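Local coordinates for protein 8-demethyl-8-aminoriboflavin-5'-phosphate synthase (Streptomyces davawensis, PDB 5MLD) that catalyses replacement of the C-8 methyl group of FMN by an amino group, using glutamate as amino donor, in biosynthesis of the antibiotic roseoflavin, at residues A[44-54]-A[65-75]; A[87-96]-A[136-145]. All coordinates share one frame; numbering follows the deposited sequence.

Interaction 1: residues A[44-54]-A[65-75]; sequences VIDHDIEQEYW and KARREDEWPWL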
loop_
_atom_site.group_PDB
_atom_site.type_symbol
_atom_site.label_atom_id
_atom_site.label_comp_id
_atom_site.label_asym_id
_atom_site.label_seq_id
_atom_site.Cartn_x
_atom_site.Cartn_y
_atom_site.Cartn_z
ATOM N N VAL A 44 -3.106 -23.988 4.922
ATOM C CA VAL A 44 -3.792 -24.108 3.647
ATOM C C VAL A 44 -2.896 -24.740 2.586
ATOM O O VAL A 44 -3.393 -25.438 1.697
ATOM C CB VAL A 44 -4.330 -22.731 3.197
ATOM C CG1 VAL A 44 -5.262 -22.152 4.258
ATOM C CG2 VAL A 44 -3.197 -21.769 2.952
ATOM N N ILE A 45 -1.575 -24.546 2.678
ATOM C CA ILE A 45 -0.665 -25.106 1.680
ATOM C C ILE A 45 -0.639 -26.631 1.735
ATOM O O ILE A 45 -0.212 -27.277 0.766
ATOM C CB ILE A 45 0.757 -24.517 1.845
ATOM C CG1 ILE A 45 1.590 -24.713 0.576
ATOM C CG2 ILE A 45 1.502 -25.122 3.037
ATOM C CD1 ILE A 45 1.187 -23.826 -0.553
ATOM N N ASP A 46 -1.082 -27.235 2.839
ATOM C CA ASP A 46 -1.142 -28.694 2.894
ATOM C C ASP A 46 -2.216 -29.257 1.992
ATOM O O ASP A 46 -2.229 -30.466 1.745
ATOM C CB ASP A 46 -1.455 -29.195 4.302
ATOM C CG ASP A 46 -0.345 -28.915 5.294
ATOM O OD1 ASP A 46 0.795 -28.620 4.873
ATOM O OD2 ASP A 46 -0.630 -28.985 6.503
ATOM N N HIS A 47 -3.124 -28.415 1.530
ATOM C CA HIS A 47 -4.321 -28.849 0.837
ATOM C C HIS A 47 -4.280 -28.463 -0.631
ATOM O O HIS A 47 -3.701 -27.442 -1.011
ATOM C CB HIS A 47 -5.544 -28.244 1.514
ATOM C CG HIS A 47 -5.708 -28.712 2.918
ATOM N ND1 HIS A 47 -6.325 -29.903 3.232
ATOM C CD2 HIS A 47 -5.267 -28.191 4.089
ATOM C CE1 HIS A 47 -6.283 -30.083 4.542
ATOM N NE2 HIS A 47 -5.655 -29.054 5.083
ATOM N N ASP A 48 -4.923 -29.295 -1.448
ATOM C CA ASP A 48 -4.911 -29.134 -2.894
ATOM C C ASP A 48 -5.993 -28.133 -3.278
ATOM O O ASP A 48 -7.168 -28.482 -3.379
ATOM C CB ASP A 48 -5.119 -30.489 -3.559
ATOM C CG ASP A 48 -5.113 -30.414 -5.062
ATOM O OD1 ASP A 48 -4.486 -29.490 -5.623
ATOM O OD2 ASP A 48 -5.749 -31.286 -5.684
ATOM N N ILE A 49 -5.591 -26.883 -3.515
ATOM C CA ILE A 49 -6.505 -25.804 -3.883
ATOM C C ILE A 49 -6.086 -25.276 -5.247
ATOM O O ILE A 49 -4.995 -24.713 -5.383
ATOM C CB ILE A 49 -6.482 -24.665 -2.849
ATOM C CG1 ILE A 49 -6.792 -25.168 -1.431
ATOM C CG2 ILE A 49 -7.403 -23.522 -3.286
ATOM C CD1 ILE A 49 -8.129 -25.802 -1.264
ATOM N N GLU A 50 -6.958 -25.426 -6.251
ATOM C CA GLU A 50 -6.589 -25.050 -7.614
ATOM C C GLU A 50 -6.549 -23.536 -7.766
ATOM O O GLU A 50 -7.492 -22.836 -7.385
ATOM C CB GLU A 50 -7.566 -25.654 -8.630
ATOM C CG GLU A 50 -7.267 -25.240 -10.069
ATOM C CD GLU A 50 -5.822 -25.539 -10.494
ATOM O OE1 GLU A 50 -5.334 -26.678 -10.278
ATOM O OE2 GLU A 50 -5.171 -24.627 -11.049
ATOM N N GLN A 51 -5.442 -23.035 -8.324
ATOM C CA GLN A 51 -5.234 -21.603 -8.510
ATOM C C GLN A 51 -5.874 -21.079 -9.791
ATOM O O GLN A 51 -6.263 -19.906 -9.855
ATOM C CB GLN A 51 -3.729 -21.308 -8.541
ATOM C CG GLN A 51 -3.356 -19.859 -8.816
ATOM C CD GLN A 51 -1.851 -19.682 -8.919
ATOM O OE1 GLN A 51 -1.137 -20.586 -9.361
ATOM N NE2 GLN A 51 -1.359 -18.538 -8.475
ATOM N N GLU A 52 -5.974 -21.913 -10.819
ATOM C CA GLU A 52 -6.402 -21.430 -12.122
ATOM C C GLU A 52 -7.884 -21.080 -12.116
ATOM O O GLU A 52 -8.676 -21.598 -11.321
ATOM C CB GLU A 52 -6.121 -22.471 -13.209
ATOM C CG GLU A 52 -4.643 -22.604 -13.533
ATOM C CD GLU A 52 -4.327 -23.819 -14.379
ATOM O OE1 GLU A 52 -5.154 -24.175 -15.253
ATOM O OE2 GLU A 52 -3.242 -24.412 -14.179
ATOM N N TYR A 53 -8.247 -20.184 -13.030
ATOM C CA TYR A 53 -9.595 -19.639 -13.121
ATOM C C TYR A 53 -10.278 -20.102 -14.397
ATOM O O TYR A 53 -9.675 -20.109 -15.481
ATOM C CB TYR A 53 -9.573 -18.102 -13.104
ATOM C CG TYR A 53 -10.973 -17.503 -13.143
ATOM C CD1 TYR A 53 -11.633 -17.294 -14.355
ATOM C CD2 TYR A 53 -11.643 -17.185 -11.966
ATOM C CE1 TYR A 53 -12.913 -16.763 -14.397
ATOM C CE2 TYR A 53 -12.922 -16.642 -11.996
ATOM C CZ TYR A 53 -13.556 -16.448 -13.216
ATOM O OH TYR A 53 -14.825 -15.925 -13.253
ATOM N N TRP A 54 -11.558 -20.432 -14.283
ATOM C CA TRP A 54 -12.362 -20.635 -15.476
ATOM C C TRP A 54 -13.778 -20.165 -15.186
ATOM O O TRP A 54 -14.271 -20.350 -14.074
ATOM C CB TRP A 54 -12.368 -22.111 -15.920
ATOM C CG TRP A 54 -13.359 -22.372 -17.021
ATOM C CD1 TRP A 54 -13.124 -22.349 -18.373
ATOM C CD2 TRP A 54 -14.748 -22.661 -16.861
ATOM N NE1 TRP A 54 -14.287 -22.617 -19.057
ATOM C CE2 TRP A 54 -15.296 -22.815 -18.150
ATOM C CE3 TRP A 54 -15.583 -22.820 -15.748
ATOM C CZ2 TRP A 54 -16.641 -23.110 -18.353
ATOM C CZ3 TRP A 54 -16.911 -23.115 -15.956
ATOM C CH2 TRP A 54 -17.426 -23.256 -17.249
ATOM N N LYS A 65 -8.465 -27.951 -16.075
ATOM C CA LYS A 65 -7.701 -27.979 -14.828
ATOM C C LYS A 65 -8.318 -27.057 -13.778
ATOM O O LYS A 65 -8.403 -27.417 -12.596
ATOM C CB LYS A 65 -6.243 -27.596 -15.091
ATOM C CG LYS A 65 -5.336 -27.694 -13.861
ATOM C CD LYS A 65 -3.880 -27.498 -14.253
ATOM C CE LYS A 65 -2.953 -27.626 -13.047
ATOM N NZ LYS A 65 -2.946 -26.423 -12.173
ATOM N N ALA A 66 -8.765 -25.867 -14.188
ATOM C CA ALA A 66 -9.444 -24.978 -13.249
ATOM C C ALA A 66 -10.711 -25.610 -12.689
ATOM O O ALA A 66 -11.055 -25.372 -11.529
ATOM C CB ALA A 66 -9.775 -23.650 -13.918
ATOM N N ARG A 67 -11.412 -26.425 -13.477
ATOM C CA ARG A 67 -12.676 -26.995 -13.018
ATOM C C ARG A 67 -12.510 -28.278 -12.210
ATOM O O ARG A 67 -13.513 -28.846 -11.771
ATOM C CB ARG A 67 -13.601 -27.282 -14.214
ATOM C CG ARG A 67 -14.178 -26.041 -14.867
ATOM C CD ARG A 67 -15.216 -26.376 -15.946
ATOM N NE ARG A 67 -14.719 -27.323 -16.942
ATOM C CZ ARG A 67 -14.044 -26.986 -18.042
ATOM N NH1 ARG A 67 -13.764 -25.714 -18.303
ATOM N NH2 ARG A 67 -13.639 -27.929 -18.889
ATOM N N ARG A 68 -11.289 -28.757 -12.008
ATOM C CA ARG A 68 -11.109 -30.090 -11.455
ATOM C C ARG A 68 -11.592 -30.163 -10.002
ATOM O O ARG A 68 -11.759 -29.156 -9.314
ATOM C CB ARG A 68 -9.645 -30.505 -11.555
ATOM C CG ARG A 68 -8.727 -29.819 -10.566
ATOM C CD ARG A 68 -7.272 -30.042 -10.937
ATOM N NE ARG A 68 -6.392 -29.271 -10.066
ATOM C CZ ARG A 68 -6.041 -29.651 -8.839
ATOM N NH1 ARG A 68 -6.495 -30.787 -8.323
ATOM N NH2 ARG A 68 -5.248 -28.881 -8.114
ATOM N N GLU A 69 -11.843 -31.383 -9.552
ATOM C CA GLU A 69 -12.187 -31.621 -8.156
ATOM C C GLU A 69 -10.970 -31.354 -7.273
ATOM O O GLU A 69 -9.920 -31.968 -7.467
ATOM C CB GLU A 69 -12.669 -33.062 -8.000
ATOM C CG GLU A 69 -12.959 -33.498 -6.587
ATOM C CD GLU A 69 -13.361 -34.964 -6.505
ATOM O OE1 GLU A 69 -13.928 -35.488 -7.490
ATOM O OE2 GLU A 69 -13.110 -35.588 -5.451
ATOM N N ASP A 70 -11.096 -30.439 -6.317
ATOM C CA ASP A 70 -10.002 -30.157 -5.394
ATOM C C ASP A 70 -10.585 -30.083 -3.982
ATOM O O ASP A 70 -11.704 -30.541 -3.714
ATOM C CB ASP A 70 -9.250 -28.889 -5.841
ATOM C CG ASP A 70 -10.069 -27.610 -5.656
ATOM O OD1 ASP A 70 -11.257 -27.693 -5.310
ATOM O OD2 ASP A 70 -9.517 -26.513 -5.863
ATOM N N GLU A 71 -9.833 -29.491 -3.054
ATOM C CA GLU A 71 -10.269 -29.376 -1.667
ATOM C C GLU A 71 -10.860 -28.009 -1.338
ATOM O O GLU A 71 -11.067 -27.708 -0.155
ATOM C CB GLU A 71 -9.111 -29.660 -0.714
ATOM C CG GLU A 71 -8.557 -31.067 -0.790
ATOM C CD GLU A 71 -7.494 -31.287 0.258
ATOM O OE1 GLU A 71 -7.810 -31.198 1.458
ATOM O OE2 GLU A 71 -6.335 -31.504 -0.117
ATOM N N TRP A 72 -11.101 -27.168 -2.335
ATOM C CA TRP A 72 -11.681 -25.860 -2.039
ATOM C C TRP A 72 -13.089 -25.937 -1.448
ATOM O O TRP A 72 -13.360 -25.199 -0.485
ATOM C CB TRP A 72 -11.654 -24.980 -3.293
ATOM C CG TRP A 72 -12.334 -23.653 -3.078
ATOM C CD1 TRP A 72 -13.425 -23.182 -3.750
ATOM C CD2 TRP A 72 -11.990 -22.645 -2.117
ATOM N NE1 TRP A 72 -13.763 -21.933 -3.291
ATOM C CE2 TRP A 72 -12.905 -21.583 -2.282
ATOM C CE3 TRP A 72 -10.999 -22.532 -1.135
ATOM C CZ2 TRP A 72 -12.859 -20.429 -1.505
ATOM C CZ3 TRP A 72 -10.956 -21.379 -0.362
ATOM C CH2 TRP A 72 -11.880 -20.345 -0.559
ATOM N N PRO A 73 -14.022 -26.759 -1.953
ATOM C CA PRO A 73 -15.348 -26.814 -1.301
ATOM C C PRO A 73 -15.267 -27.115 0.187
ATOM O O PRO A 73 -15.963 -26.479 0.991
ATOM C CB PRO A 73 -16.071 -27.926 -2.076
ATOM C CG PRO A 73 -15.463 -27.857 -3.443
ATOM C CD PRO A 73 -13.995 -27.550 -3.200
ATOM N N TRP A 74 -14.414 -28.070 0.568
ATOM C CA TRP A 74 -14.188 -28.371 1.980
ATOM C C TRP A 74 -13.737 -27.130 2.753
ATOM O O TRP A 74 -14.285 -26.814 3.816
ATOM C CB TRP A 74 -13.154 -29.493 2.095
ATOM C CG TRP A 74 -12.592 -29.709 3.462
ATOM C CD1 TRP A 74 -13.145 -30.452 4.464
ATOM C CD2 TRP A 74 -11.341 -29.208 3.976
ATOM N NE1 TRP A 74 -12.325 -30.434 5.571
ATOM C CE2 TRP A 74 -11.216 -29.676 5.297
ATOM C CE3 TRP A 74 -10.325 -28.407 3.446
ATOM C CZ2 TRP A 74 -10.112 -29.371 6.101
ATOM C CZ3 TRP A 74 -9.229 -28.105 4.248
ATOM C CH2 TRP A 74 -9.133 -28.585 5.557
ATOM N N LEU A 75 -12.741 -26.406 2.229
ATOM C CA LEU A 75 -12.246 -25.228 2.944
ATOM C C LEU A 75 -13.268 -24.095 2.936
ATOM O O LEU A 75 -13.434 -23.407 3.950
ATOM C CB LEU A 75 -10.919 -24.751 2.343
ATOM C CG LEU A 75 -10.239 -23.543 3.004
ATOM C CD1 LEU A 75 -10.109 -23.701 4.508
ATOM C CD2 LEU A 75 -8.860 -23.265 2.370
HETATM O O HOH W 1 -7.484 -24.258 -16.375
HETATM O O HOH W 2 -10.301 -23.228 -9.836
#
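The connection from strand 38-43 to helix 72-81, in a flavodoxin-like domain, folds back on itself here, and acidic Asp48, Glu50 and Glu52 meet basic Lys65 and Arg68 in a salt-bridge network. Arg68 works on two fronts. End-on, its NH2 lies 2.7 Å from Asp48 OD1 and its NH1 2.8 Å from Asp48 OD2, the two flat groups being nearly coplanar. Side-on, NE and NH2 both reach Glu50 OE1, NE at 2.8 Å; this carboxylate stands steeply to the guanidinium, with planes 77° apart. Lys65 NZ bonds both oxygens of Glu50 on their syn sides, and the backbone N of Glu52 takes OE2, so the buried Glu50 carboxylate is fixed in rotation and its negative charge is probably well compensated. The bend at Glu50 chi2 (54°) turns the acid back toward this cluster. Lys65 NZ also lies 2.9 Å from Glu52 OE2, an oxygen shared with Arg14 of the second subunit.

Nearer the helix, Asp70 OD2 accepts from Glu50 N at 2.8 Å through its anti lone pair, while OD1 closes an Asx turn onto Trp72 N. Glu71, the N-cap residue, spreads its carboxylate between His47 ND1, 2.7 Å from OE1, and Asp48 N, 2.9 Å from OE2; Trp74 covers one face of the imidazole. At the far end the Arg67 guanidinium sits over the Trp54 indole in a cation-pi contact, and Arg67 NH1 bonds Trp60 O. The arrangement is the long first connection of a beta-alpha-beta crossover (strand 38-43, helix 72-81, strand 84-92) of the flavodoxin-like fold, pinned by charge ahead of its helix.

Interaction 2: residues A[87-96]-A[136-145]; sequences IATPITLNMC and DGAHHVAGTV. With 8DP (8-demethyl-8-aminoriboflavin-5'-phosphate), chain I.
Asn94 OD1 has two polar neighbours: it accepts from His140 ND1, 2.8 Å away along a nearly straight bond (170°), and a water lies 3.0 Å from it, also close to Asp136 OD2. The histidine presents its ring edge, with OD1 close to the imidazole plane, whereas the amide is turned about 45° from it. The His140 ring swings out from the helix to meet the turn because its CG stands opposite the backbone nitrogen (chi1 -176°). On its other branch, Asn94 ND2 makes a weak bond, 3.5 Å, to Asp136 OD2. That carboxylate has stronger partners across an interface, where its oxygens accept from backbone nitrogens of the third subunit, Gly137 among them.

Strand 84-92 and helix 138-152 belong to the flavodoxin-like alpha/beta core of this FMN reductase relative, and the loops following the C-terminal ends of strands 84-92 and 125-132 hold the flavin. Asp136 grips one pyrimidine edge with its backbone: its N lies 2.7 Å from 8DP O9, and its O accepts from 8DP N5 at 2.8 Å. The type I' turn from Thr92 to Met95 serves the neighbouring edge, bringing Asn94 N within 2.9 Å of 8DP O8 and Leu93 N within 3.2 Å of 8DP N3. Ile91 CG2 touches the same pyrimidine, while its CD1 reaches back to the start of the helix at Gly137 and Ala138.

Beneath this polar layer the helix packs through Val141 and Val145. Val141 CG2 presses on the backbone at Met95 C, 3.4 Å away, and its CG1 faces Thr89 and Cys96; Val145 continues the apolar seam to Cys96 and Ile87.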
loop_
_atom_site.group_PDB
_atom_site.type_symbol
_atom_site.label_atom_id
_atom_site.label_comp_id
_atom_site.label_asym_id
_atom_site.label_seq_id
_atom_site.Cartn_x
_atom_site.Cartn_y
_atom_site.Cartn_z
ATOM N N ILE A 87 -6.753 -14.719 9.493
ATOM C CA ILE A 87 -5.685 -15.038 8.549
ATOM C C ILE A 87 -4.362 -14.896 9.292
ATOM O O ILE A 87 -4.080 -13.851 9.886
ATOM C CB ILE A 87 -5.722 -14.126 7.315
ATOM C CG1 ILE A 87 -7.073 -14.201 6.582
ATOM C CG2 ILE A 87 -4.541 -14.471 6.389
ATOM C CD1 ILE A 87 -7.377 -15.537 5.968
ATOM N N ALA A 88 -3.561 -15.947 9.281
ATOM C CA ALA A 88 -2.278 -15.931 9.977
ATOM C C ALA A 88 -1.220 -16.081 8.895
ATOM O O ALA A 88 -0.935 -17.196 8.449
ATOM C CB ALA A 88 -2.188 -17.031 11.028
ATOM N N THR A 89 -0.638 -14.962 8.482
ATOM C CA THR A 89 0.167 -15.023 7.281
ATOM C C THR A 89 1.592 -14.554 7.541
ATOM O O THR A 89 1.814 -13.546 8.223
ATOM C CB THR A 89 -0.461 -14.181 6.149
ATOM O OG1 THR A 89 0.323 -14.337 4.960
ATOM C CG2 THR A 89 -0.564 -12.688 6.524
ATOM N N PRO A 90 2.580 -15.271 7.016
ATOM C CA PRO A 90 3.895 -14.658 6.838
ATOM C C PRO A 90 3.767 -13.509 5.852
ATOM O O PRO A 90 2.796 -13.413 5.092
ATOM C CB PRO A 90 4.754 -15.793 6.260
ATOM C CG PRO A 90 3.942 -17.031 6.354
ATOM C CD PRO A 90 2.503 -16.619 6.430
ATOM N N ILE A 91 4.779 -12.647 5.835
ATOM C CA ILE A 91 4.841 -11.542 4.879
ATOM C C ILE A 91 5.794 -11.915 3.752
ATOM O O ILE A 91 6.938 -12.302 4.014
ATOM C CB ILE A 91 5.297 -10.248 5.563
ATOM C CG1 ILE A 91 4.264 -9.871 6.637
ATOM C CG2 ILE A 91 5.532 -9.136 4.496
ATOM C CD1 ILE A 91 4.704 -8.785 7.618
ATOM N N THR A 92 5.336 -11.795 2.499
ATOM C CA THR A 92 6.256 -11.922 1.364
ATOM C C THR A 92 6.019 -10.765 0.410
ATOM O O THR A 92 4.873 -10.500 0.034
ATOM C CB THR A 92 6.133 -13.264 0.601
ATOM O OG1 THR A 92 4.840 -13.409 -0.015
ATOM C CG2 THR A 92 6.431 -14.455 1.503
ATOM N N LEU A 93 7.113 -10.111 0.002
ATOM C CA LEU A 93 7.078 -8.983 -0.929
ATOM C C LEU A 93 6.200 -7.848 -0.409
ATOM O O LEU A 93 5.504 -7.197 -1.191
ATOM C CB LEU A 93 6.589 -9.416 -2.319
ATOM C CG LEU A 93 7.021 -10.800 -2.813
ATOM C CD1 LEU A 93 6.240 -11.163 -4.048
ATOM C CD2 LEU A 93 8.508 -10.828 -3.055
ATOM N N ASN A 94 6.185 -7.647 0.910
ATOM C CA ASN A 94 5.334 -6.649 1.560
ATOM C C ASN A 94 3.849 -6.927 1.346
ATOM O O ASN A 94 3.031 -6.000 1.407
ATOM C CB ASN A 94 5.662 -5.226 1.082
ATOM C CG ASN A 94 5.889 -4.266 2.239
ATOM O OD1 ASN A 94 5.175 -3.290 2.407
ATOM N ND2 ASN A 94 6.886 -4.559 3.044
ATOM N N MET A 95 3.485 -8.185 1.074
ATOM C CA MET A 95 2.098 -8.622 1.001
ATOM C C MET A 95 1.906 -9.833 1.908
ATOM O O MET A 95 2.857 -10.346 2.513
ATOM C CB MET A 95 1.698 -8.990 -0.439
ATOM C CG MET A 95 1.834 -7.853 -1.436
ATOM S SD MET A 95 1.499 -8.418 -3.118
ATOM C CE MET A 95 3.111 -9.020 -3.581
ATOM N N CYS A 96 0.666 -10.314 1.981
ATOM C CA CYS A 96 0.442 -11.653 2.491
ATOM C C CYS A 96 1.170 -12.660 1.593
ATOM O O CYS A 96 1.707 -12.309 0.535
ATOM C CB CYS A 96 -1.051 -11.963 2.541
ATOM S SG CYS A 96 -1.850 -11.806 0.924
ATOM N N ASP A 136 9.511 -6.053 8.067
ATOM C CA ASP A 136 8.704 -4.924 7.603
ATOM C C ASP A 136 7.496 -5.394 6.801
ATOM O O ASP A 136 7.591 -6.352 6.034
ATOM C CB ASP A 136 9.581 -3.994 6.753
ATOM C CG ASP A 136 8.862 -2.764 6.296
ATOM O OD1 ASP A 136 8.321 -2.024 7.147
ATOM O OD2 ASP A 136 8.845 -2.529 5.075
ATOM N N GLY A 137 6.367 -4.692 6.968
ATOM C CA GLY A 137 5.216 -4.917 6.102
ATOM C C GLY A 137 3.903 -5.171 6.826
ATOM O O GLY A 137 2.859 -5.315 6.181
ATOM N N ALA A 138 3.945 -5.213 8.159
ATOM C CA ALA A 138 2.779 -5.650 8.927
ATOM C C ALA A 138 1.573 -4.736 8.696
ATOM O O ALA A 138 0.479 -5.207 8.365
ATOM C CB ALA A 138 3.130 -5.723 10.412
ATOM N N HIS A 139 1.738 -3.427 8.893
ATOM C CA HIS A 139 0.568 -2.549 8.761
ATOM C C HIS A 139 0.078 -2.449 7.312
ATOM O O HIS A 139 -1.130 -2.291 7.061
ATOM C CB HIS A 139 0.897 -1.176 9.354
ATOM C CG HIS A 139 1.079 -1.213 10.842
ATOM N ND1 HIS A 139 2.315 -1.138 11.451
ATOM C CD2 HIS A 139 0.180 -1.372 11.843
ATOM C CE1 HIS A 139 2.168 -1.230 12.760
ATOM N NE2 HIS A 139 0.881 -1.365 13.025
ATOM N N HIS A 140 0.989 -2.550 6.352
ATOM C CA HIS A 140 0.607 -2.551 4.941
ATOM C C HIS A 140 -0.232 -3.783 4.600
ATOM O O HIS A 140 -1.290 -3.679 3.965
ATOM C CB HIS A 140 1.875 -2.485 4.082
ATOM C CG HIS A 140 1.615 -2.396 2.607
ATOM N ND1 HIS A 140 2.577 -2.698 1.668
ATOM C CD2 HIS A 140 0.515 -2.021 1.912
ATOM C CE1 HIS A 140 2.077 -2.524 0.455
ATOM N NE2 HIS A 140 0.831 -2.104 0.577
ATOM N N VAL A 141 0.211 -4.961 5.042
ATOM C CA VAL A 141 -0.553 -6.175 4.784
ATOM C C VAL A 141 -1.897 -6.121 5.491
ATOM O O VAL A 141 -2.926 -6.512 4.923
ATOM C CB VAL A 141 0.258 -7.417 5.212
ATOM C CG1 VAL A 141 -0.582 -8.656 5.079
ATOM C CG2 VAL A 141 1.504 -7.548 4.348
ATOM N N ALA A 142 -1.910 -5.635 6.735
ATOM C CA ALA A 142 -3.163 -5.550 7.475
ATOM C C ALA A 142 -4.153 -4.667 6.744
ATOM O O ALA A 142 -5.326 -5.025 6.604
ATOM C CB ALA A 142 -2.917 -5.028 8.895
ATOM N N GLY A 143 -3.692 -3.534 6.228
ATOM C CA GLY A 143 -4.595 -2.666 5.487
ATOM C C GLY A 143 -5.183 -3.372 4.282
ATOM O O GLY A 143 -6.397 -3.348 4.061
ATOM N N THR A 144 -4.328 -4.042 3.503
ATOM C CA THR A 144 -4.797 -4.697 2.282
ATOM C C THR A 144 -5.733 -5.865 2.594
ATOM O O THR A 144 -6.819 -5.979 2.011
ATOM C CB THR A 144 -3.593 -5.166 1.457
ATOM O OG1 THR A 144 -2.808 -4.025 1.095
ATOM C CG2 THR A 144 -4.058 -5.827 0.193
ATOM N N VAL A 145 -5.342 -6.734 3.526
ATOM C CA VAL A 145 -6.138 -7.933 3.789
ATOM C C VAL A 145 -7.450 -7.580 4.483
ATOM O O VAL A 145 -8.518 -8.089 4.120
ATOM C CB VAL A 145 -5.328 -8.941 4.614
ATOM C CG1 VAL A 145 -6.210 -10.098 5.056
ATOM C CG2 VAL A 145 -4.120 -9.435 3.821
HETATM C C4 8DP I . 9.254 -13.807 6.043
HETATM C C5 8DP I . 10.543 -13.136 5.554
HETATM C C8 8DP I . 10.537 -14.799 1.630
HETATM N N3 8DP I . 9.390 -10.828 2.096
HETATM C C2 8DP I . 8.884 -15.707 7.751
HETATM N N2 8DP I . 10.919 -16.171 1.404
HETATM N N1 8DP I . 10.167 -12.319 4.325
HETATM C C6 8DP I . 10.147 -12.888 3.094
HETATM O O6 8DP I . 10.497 -15.900 6.059
HETATM N N4 8DP I . 9.795 -10.438 5.687
HETATM C C12 8DP I . 9.777 -12.124 1.966
HETATM C C13 8DP I . 9.787 -11.022 4.463
HETATM C C14 8DP I . 9.392 -10.279 3.342
HETATM C C15 8DP I . 9.012 -8.945 3.544
HETATM C C16 8DP I . 9.428 -9.180 5.829
HETATM C C1 8DP I . 8.479 -17.183 7.667
HETATM C C3 8DP I . 9.253 -15.319 6.318
HETATM C C7 8DP I . 10.560 -14.234 2.922
HETATM C C9 8DP I . 10.149 -14.010 0.509
HETATM O O1 8DP I . 5.423 -19.238 8.898
HETATM P P1 8DP I . 6.718 -19.011 8.087
HETATM O O2 8DP I . 7.874 -19.873 8.705
HETATM O O3 8DP I . 6.529 -19.349 6.614
HETATM O O4 8DP I . 7.146 -17.462 8.242
HETATM O O5 8DP I . 7.833 -14.991 8.297
HETATM O O7 8DP I . 8.194 -13.179 6.225
HETATM C C10 8DP I . 10.126 -14.598 -0.886
HETATM C C11 8DP I . 9.771 -12.703 0.687
HETATM O O8 8DP I . 8.596 -8.149 2.478
HETATM N N5 8DP I . 9.035 -8.433 4.780
HETATM O O9 8DP I . 9.414 -8.552 7.099
HETATM O O HOH W 3 6.069 -1.617 4.762
#

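The two contacts illustrate how chemistry follows position within one flavodoxin-like domain. Interaction 1 is partly buried, near the surface, and lies in the connection that leads into helix 72-81; interaction 2 is wholly buried and begins on the strand that follows this helix, their centres about 23 Å apart. Charge dominates the first, where side-chain ion pairs bind irregular chain to irregular chain. In the second, valine and isoleucine seal a strand against a helix; side-chain polar bonds between the segments are few, and main-chain groups bond the flavin edge. Both touch the second and third subunits, interaction 1 reaching the third through Tyr53, and interaction 2 also meets the fourth, so each contributes to the homotetramer.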